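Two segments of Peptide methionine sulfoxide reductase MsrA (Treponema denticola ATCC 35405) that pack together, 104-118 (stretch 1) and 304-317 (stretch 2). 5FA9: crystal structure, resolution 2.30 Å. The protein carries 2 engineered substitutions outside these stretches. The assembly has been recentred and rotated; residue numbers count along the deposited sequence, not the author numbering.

Stretch 1, residues 104-118: IKEINSFVKFMQKKY
Stretch 2 (304-317) YGDYLPYVKPTGNF

Phe113 meets two partners in different ways: Pro309 covers one face of its ring, and its edge points at the face of Phe317. Pro309 CG lies 3.6 Å from the centroid of the Phe113 ring, only 7° off the ring normal, so the proline sits squarely over that face. The centroids of the two phenylalanine rings are 5.2 Å apart and their planes meet at 69°. Phe113 CB also lies over the Phe317 face, 4.1 Å from its centroid.

Stretch 1 is a regular helix from Ile104 to about Gln115, with phi near -65° and psi near -40°. A type I turn from Gln115 to Tyr118 follows. Stretch 2 is mostly loop, with a weakly bonded helix at about 308-311. A type I turn runs from Lys312 to Gly315, closed by Gly315 N to Lys312 O at 3.0 Å. The chain then extends to Phe317.

The register is set by three CA pairs: Glu106 with Thr314 at 5.0 Å, Phe110 with Pro309 at 6.9 Å, and Phe113 with Phe317 at 5.4 Å.

Phe113 has chi1 t (173°) and chi2 78°. Its CZ reaches Gly305 O at 3.2 Å, near the ring plane. Its CE1 is 4.0 Å from Leu308 CB. Phe317 has chi1 m (-57°) and chi2 -69°, and its CA-to-CB bond points toward the helix. Phe317 CD2 is 3.3 Å from Ser109 O, an oxygen already bonded to Phe113 N at 2.9 Å. Phe110, chi1 t (-160°), adds an apolar contact from CE2 to Pro309 CG at 3.8 Å.

Near the start of the helix, the turn of stretch 2 packs against the backbone. Glu106 CA makes a CA-H...O contact with Pro313 O at 3.6 Å, with 160° at the hydrogen. One water bridges the stretches, donating to Glu106 O at 2.8 Å and to Pro313 O at 2.6 Å. Ser109, chi1 m, turns its hydroxyl back to the helix: OG donates to Lys105 O at 2.7 Å. The same OG touches Thr314 CA at 3.3 Å without a hydrogen bond.

The one direct hydrogen bond across the contact belongs to a salt bridge, Lys117 NZ to Asp306 OD1 at 2.7 Å. Lys117 is extended (chi1 m, then t, t, t), which carries its amine to the carboxylate. Asp306 has chi1 m and chi2 -13°. Lys116 also points toward stretch 2. Its NZ lies at the edge of the Phe317 ring, 3.4 Å from Phe317 CA.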

# COMPACT_ATOMS: atom_id res chain seq x y z
N ILE B 104 -9.42 -8.83 -10.02
CA ILE B 104 -9.87 -9.20 -11.36
C ILE B 104 -11.39 -9.31 -11.48
O ILE B 104 -11.99 -8.73 -12.39
CB ILE B 104 -9.25 -10.54 -11.81
CG1 ILE B 104 -7.72 -10.44 -11.84
CG2 ILE B 104 -9.76 -10.94 -13.18
CD1 ILE B 104 -7.03 -11.72 -12.25
N LYS B 105 -12.01 -10.05 -10.56
CA LYS B 105 -13.45 -10.26 -10.62
C LYS B 105 -14.22 -8.98 -10.29
O LYS B 105 -15.32 -8.77 -10.79
CB LYS B 105 -13.86 -11.39 -9.68
CG LYS B 105 -14.71 -12.45 -10.36
CD LYS B 105 -14.19 -13.85 -10.09
CE LYS B 105 -14.75 -14.86 -11.09
NZ LYS B 105 -13.83 -16.01 -11.30
N GLU B 106 -13.63 -8.13 -9.45
CA GLU B 106 -14.24 -6.85 -9.13
C GLU B 106 -14.20 -5.91 -10.33
O GLU B 106 -15.19 -5.25 -10.64
CB GLU B 106 -13.53 -6.20 -7.94
CG GLU B 106 -13.78 -6.89 -6.60
CD GLU B 106 -13.07 -6.20 -5.45
OE1 GLU B 106 -13.36 -5.01 -5.21
OE2 GLU B 106 -12.23 -6.85 -4.79
N ILE B 107 -13.06 -5.87 -11.00
CA ILE B 107 -12.89 -5.03 -12.19
C ILE B 107 -13.81 -5.48 -13.32
O ILE B 107 -14.49 -4.66 -13.93
CB ILE B 107 -11.43 -5.03 -12.68
CG1 ILE B 107 -10.51 -4.45 -11.61
CG2 ILE B 107 -11.30 -4.24 -13.97
CD1 ILE B 107 -9.03 -4.57 -11.95
N ASN B 108 -13.83 -6.78 -13.59
CA ASN B 108 -14.66 -7.33 -14.65
C ASN B 108 -16.15 -7.10 -14.40
O ASN B 108 -16.89 -6.76 -15.32
CB ASN B 108 -14.40 -8.83 -14.81
CG ASN B 108 -13.03 -9.12 -15.40
OD1 ASN B 108 -12.50 -8.33 -16.19
ND2 ASN B 108 -12.46 -10.26 -15.03
N SER B 109 -16.58 -7.28 -13.16
CA SER B 109 -17.97 -7.08 -12.78
C SER B 109 -18.40 -5.63 -12.98
O SER B 109 -19.53 -5.36 -13.39
CB SER B 109 -18.21 -7.49 -11.33
OG SER B 109 -17.95 -8.88 -11.15
N PHE B 110 -17.50 -4.70 -12.69
CA PHE B 110 -17.82 -3.28 -12.79
C PHE B 110 -17.94 -2.84 -14.25
O PHE B 110 -18.76 -2.00 -14.59
CB PHE B 110 -16.78 -2.43 -12.07
CG PHE B 110 -17.26 -1.05 -11.71
CD1 PHE B 110 -17.12 -0.00 -12.61
CD2 PHE B 110 -17.85 -0.81 -10.48
CE1 PHE B 110 -17.57 1.27 -12.28
CE2 PHE B 110 -18.30 0.46 -10.15
CZ PHE B 110 -18.16 1.50 -11.05
N VAL B 111 -17.10 -3.42 -15.11
CA VAL B 111 -17.16 -3.12 -16.54
C VAL B 111 -18.47 -3.63 -17.13
O VAL B 111 -19.11 -2.94 -17.92
CB VAL B 111 -15.97 -3.75 -17.29
CG1 VAL B 111 -16.12 -3.54 -18.79
CG2 VAL B 111 -14.66 -3.16 -16.80
N LYS B 112 -18.86 -4.84 -16.73
CA LYS B 112 -20.14 -5.41 -17.15
C LYS B 112 -21.28 -4.56 -16.62
O LYS B 112 -22.30 -4.37 -17.30
CB LYS B 112 -20.27 -6.85 -16.64
CG LYS B 112 -19.26 -7.81 -17.23
CD LYS B 112 -19.39 -9.20 -16.61
CE LYS B 112 -18.28 -10.12 -17.07
NZ LYS B 112 -18.17 -11.33 -16.21
N PHE B 113 -21.12 -4.04 -15.41
CA PHE B 113 -22.09 -3.14 -14.80
C PHE B 113 -22.25 -1.87 -15.62
O PHE B 113 -23.36 -1.41 -15.86
CB PHE B 113 -21.66 -2.79 -13.37
CG PHE B 113 -22.51 -1.74 -12.72
CD1 PHE B 113 -23.76 -2.04 -12.21
CD2 PHE B 113 -22.04 -0.43 -12.61
CE1 PHE B 113 -24.53 -1.07 -11.61
CE2 PHE B 113 -22.82 0.54 -12.01
CZ PHE B 113 -24.06 0.23 -11.51
N MET B 114 -21.12 -1.30 -16.06
CA MET B 114 -21.13 -0.07 -16.83
C MET B 114 -21.69 -0.26 -18.24
O MET B 114 -22.24 0.67 -18.83
CB MET B 114 -19.71 0.51 -16.92
CG MET B 114 -19.18 1.05 -15.60
SD MET B 114 -20.24 2.34 -14.91
CE MET B 114 -20.23 3.54 -16.24
N GLN B 115 -21.56 -1.47 -18.77
CA GLN B 115 -22.03 -1.79 -20.11
C GLN B 115 -23.54 -1.58 -20.24
O GLN B 115 -24.05 -1.24 -21.31
CB GLN B 115 -21.66 -3.22 -20.49
CG GLN B 115 -22.03 -3.61 -21.91
CD GLN B 115 -21.34 -2.75 -22.95
OE1 GLN B 115 -20.17 -2.96 -23.28
NE2 GLN B 115 -22.06 -1.76 -23.47
N LYS B 116 -24.26 -1.79 -19.13
CA LYS B 116 -25.71 -1.63 -19.11
C LYS B 116 -26.15 -0.18 -19.32
O LYS B 116 -27.33 0.09 -19.52
CB LYS B 116 -26.26 -2.15 -17.78
CG LYS B 116 -25.92 -3.61 -17.50
CD LYS B 116 -26.86 -4.22 -16.48
CE LYS B 116 -26.58 -5.71 -16.30
NZ LYS B 116 -27.21 -6.25 -15.06
N LYS B 117 -25.20 0.75 -19.26
CA LYS B 117 -25.51 2.16 -19.44
C LYS B 117 -25.10 2.66 -20.82
O LYS B 117 -25.23 3.85 -21.13
CB LYS B 117 -24.81 3.00 -18.37
CG LYS B 117 -25.20 2.64 -16.95
CD LYS B 117 -24.47 3.52 -15.94
CE LYS B 117 -24.88 3.19 -14.52
NZ LYS B 117 -24.22 4.09 -13.54
N TYR B 118 -24.61 1.76 -21.66
CA TYR B 118 -24.14 2.14 -22.99
C TYR B 118 -24.66 1.22 -24.09
O TYR B 118 -24.60 -0.01 -23.97
CB TYR B 118 -22.61 2.15 -23.03
CG TYR B 118 -21.98 3.31 -22.28
CD1 TYR B 118 -21.76 4.53 -22.92
CD2 TYR B 118 -21.61 3.19 -20.95
CE1 TYR B 118 -21.19 5.59 -22.25
CE2 TYR B 118 -21.04 4.25 -20.27
CZ TYR B 118 -20.83 5.44 -20.92
OH TYR B 118 -20.26 6.50 -20.25
N TYR B 304 -31.78 3.47 -7.24
CA TYR B 304 -30.43 3.35 -6.70
C TYR B 304 -29.58 2.34 -7.48
O TYR B 304 -28.77 1.63 -6.90
CB TYR B 304 -30.48 2.96 -5.22
CG TYR B 304 -31.08 4.03 -4.34
CD1 TYR B 304 -32.45 4.08 -4.10
CD2 TYR B 304 -30.28 5.01 -3.76
CE1 TYR B 304 -33.00 5.06 -3.30
CE2 TYR B 304 -30.82 5.99 -2.95
CZ TYR B 304 -32.18 6.01 -2.73
OH TYR B 304 -32.73 6.99 -1.93
N GLY B 305 -29.78 2.31 -8.79
CA GLY B 305 -29.06 1.38 -9.65
C GLY B 305 -27.57 1.62 -9.71
O GLY B 305 -26.79 0.70 -9.98
N ASP B 306 -27.15 2.86 -9.47
CA ASP B 306 -25.74 3.23 -9.55
C ASP B 306 -24.94 2.72 -8.36
O ASP B 306 -23.70 2.74 -8.38
CB ASP B 306 -25.60 4.74 -9.66
CG ASP B 306 -26.08 5.28 -11.00
OD1 ASP B 306 -26.30 4.47 -11.92
OD2 ASP B 306 -26.23 6.51 -11.12
N TYR B 307 -25.63 2.26 -7.32
CA TYR B 307 -24.97 1.88 -6.07
C TYR B 307 -24.89 0.37 -5.88
O TYR B 307 -24.48 -0.11 -4.82
CB TYR B 307 -25.69 2.52 -4.89
CG TYR B 307 -25.70 4.03 -4.93
CD1 TYR B 307 -24.65 4.78 -4.42
CD2 TYR B 307 -26.77 4.72 -5.50
CE1 TYR B 307 -24.66 6.16 -4.46
CE2 TYR B 307 -26.79 6.10 -5.55
CZ TYR B 307 -25.73 6.81 -5.03
OH TYR B 307 -25.74 8.19 -5.08
N LEU B 308 -25.29 -0.39 -6.90
CA LEU B 308 -25.25 -1.85 -6.83
C LEU B 308 -23.86 -2.45 -6.57
O LEU B 308 -23.74 -3.37 -5.77
CB LEU B 308 -25.83 -2.45 -8.12
CG LEU B 308 -27.29 -2.13 -8.44
CD1 LEU B 308 -27.71 -2.76 -9.76
CD2 LEU B 308 -28.20 -2.59 -7.31
N PRO B 309 -22.80 -1.94 -7.24
CA PRO B 309 -21.48 -2.55 -6.98
C PRO B 309 -20.98 -2.40 -5.55
O PRO B 309 -20.12 -3.18 -5.13
CB PRO B 309 -20.56 -1.81 -7.95
CG PRO B 309 -21.45 -1.35 -9.04
CD PRO B 309 -22.72 -0.97 -8.35
N TYR B 310 -21.49 -1.42 -4.81
CA TYR B 310 -21.08 -1.23 -3.42
C TYR B 310 -21.64 -2.34 -2.53
O TYR B 310 -21.11 -2.60 -1.45
CB TYR B 310 -21.51 0.14 -2.91
CG TYR B 310 -20.84 1.29 -3.63
CD1 TYR B 310 -19.49 1.56 -3.44
CD2 TYR B 310 -21.55 2.11 -4.49
CE1 TYR B 310 -18.87 2.61 -4.09
CE2 TYR B 310 -20.94 3.16 -5.15
CZ TYR B 310 -19.60 3.41 -4.94
OH TYR B 310 -18.99 4.45 -5.59
N VAL B 311 -22.71 -2.98 -2.99
CA VAL B 311 -23.29 -4.10 -2.27
C VAL B 311 -22.69 -5.41 -2.76
O VAL B 311 -22.29 -6.27 -1.97
CB VAL B 311 -24.82 -4.15 -2.43
CG1 VAL B 311 -25.41 -5.30 -1.62
CG2 VAL B 311 -25.44 -2.83 -2.02
N LYS B 312 -22.62 -5.56 -4.08
CA LYS B 312 -22.05 -6.76 -4.69
C LYS B 312 -20.94 -6.40 -5.68
O LYS B 312 -21.20 -6.25 -6.87
CB LYS B 312 -23.14 -7.57 -5.41
CG LYS B 312 -24.19 -8.16 -4.49
CD LYS B 312 -25.21 -8.96 -5.28
CE LYS B 312 -26.27 -9.56 -4.38
NZ LYS B 312 -25.75 -10.74 -3.63
N PRO B 313 -19.71 -6.25 -5.17
CA PRO B 313 -18.54 -5.89 -5.98
C PRO B 313 -18.25 -6.90 -7.09
O PRO B 313 -17.68 -6.54 -8.12
CB PRO B 313 -17.40 -5.87 -4.95
CG PRO B 313 -17.89 -6.67 -3.79
CD PRO B 313 -19.37 -6.43 -3.75
N THR B 314 -18.64 -8.15 -6.87
CA THR B 314 -18.46 -9.20 -7.88
C THR B 314 -19.80 -9.78 -8.29
O THR B 314 -19.88 -10.91 -8.77
CB THR B 314 -17.55 -10.33 -7.36
OG1 THR B 314 -18.11 -10.89 -6.17
CG2 THR B 314 -16.16 -9.80 -7.05
N GLY B 315 -20.86 -8.99 -8.12
CA GLY B 315 -22.20 -9.41 -8.48
C GLY B 315 -22.41 -9.66 -9.96
O GLY B 315 -21.62 -9.25 -10.80
N ASN B 316 -23.50 -10.36 -10.27
CA ASN B 316 -23.85 -10.69 -11.64
C ASN B 316 -24.46 -9.50 -12.37
O ASN B 316 -25.46 -8.93 -11.93
CB ASN B 316 -24.81 -11.87 -11.68
CG ASN B 316 -24.16 -13.17 -11.23
OD1 ASN B 316 -24.56 -13.76 -10.23
ND2 ASN B 316 -23.15 -13.61 -11.98
N PHE B 317 -23.86 -9.12 -13.50
CA PHE B 317 -24.37 -8.02 -14.30
C PHE B 317 -24.39 -8.38 -15.78
O PHE B 317 -23.41 -8.17 -16.50
CB PHE B 317 -23.54 -6.75 -14.08
CG PHE B 317 -23.48 -6.32 -12.64
CD1 PHE B 317 -24.60 -5.83 -12.00
CD2 PHE B 317 -22.29 -6.39 -11.93
CE1 PHE B 317 -24.55 -5.43 -10.67
CE2 PHE B 317 -22.22 -5.99 -10.61
CZ PHE B 317 -23.35 -5.51 -9.98
O HOH W 1 -16.85 -4.16 -8.64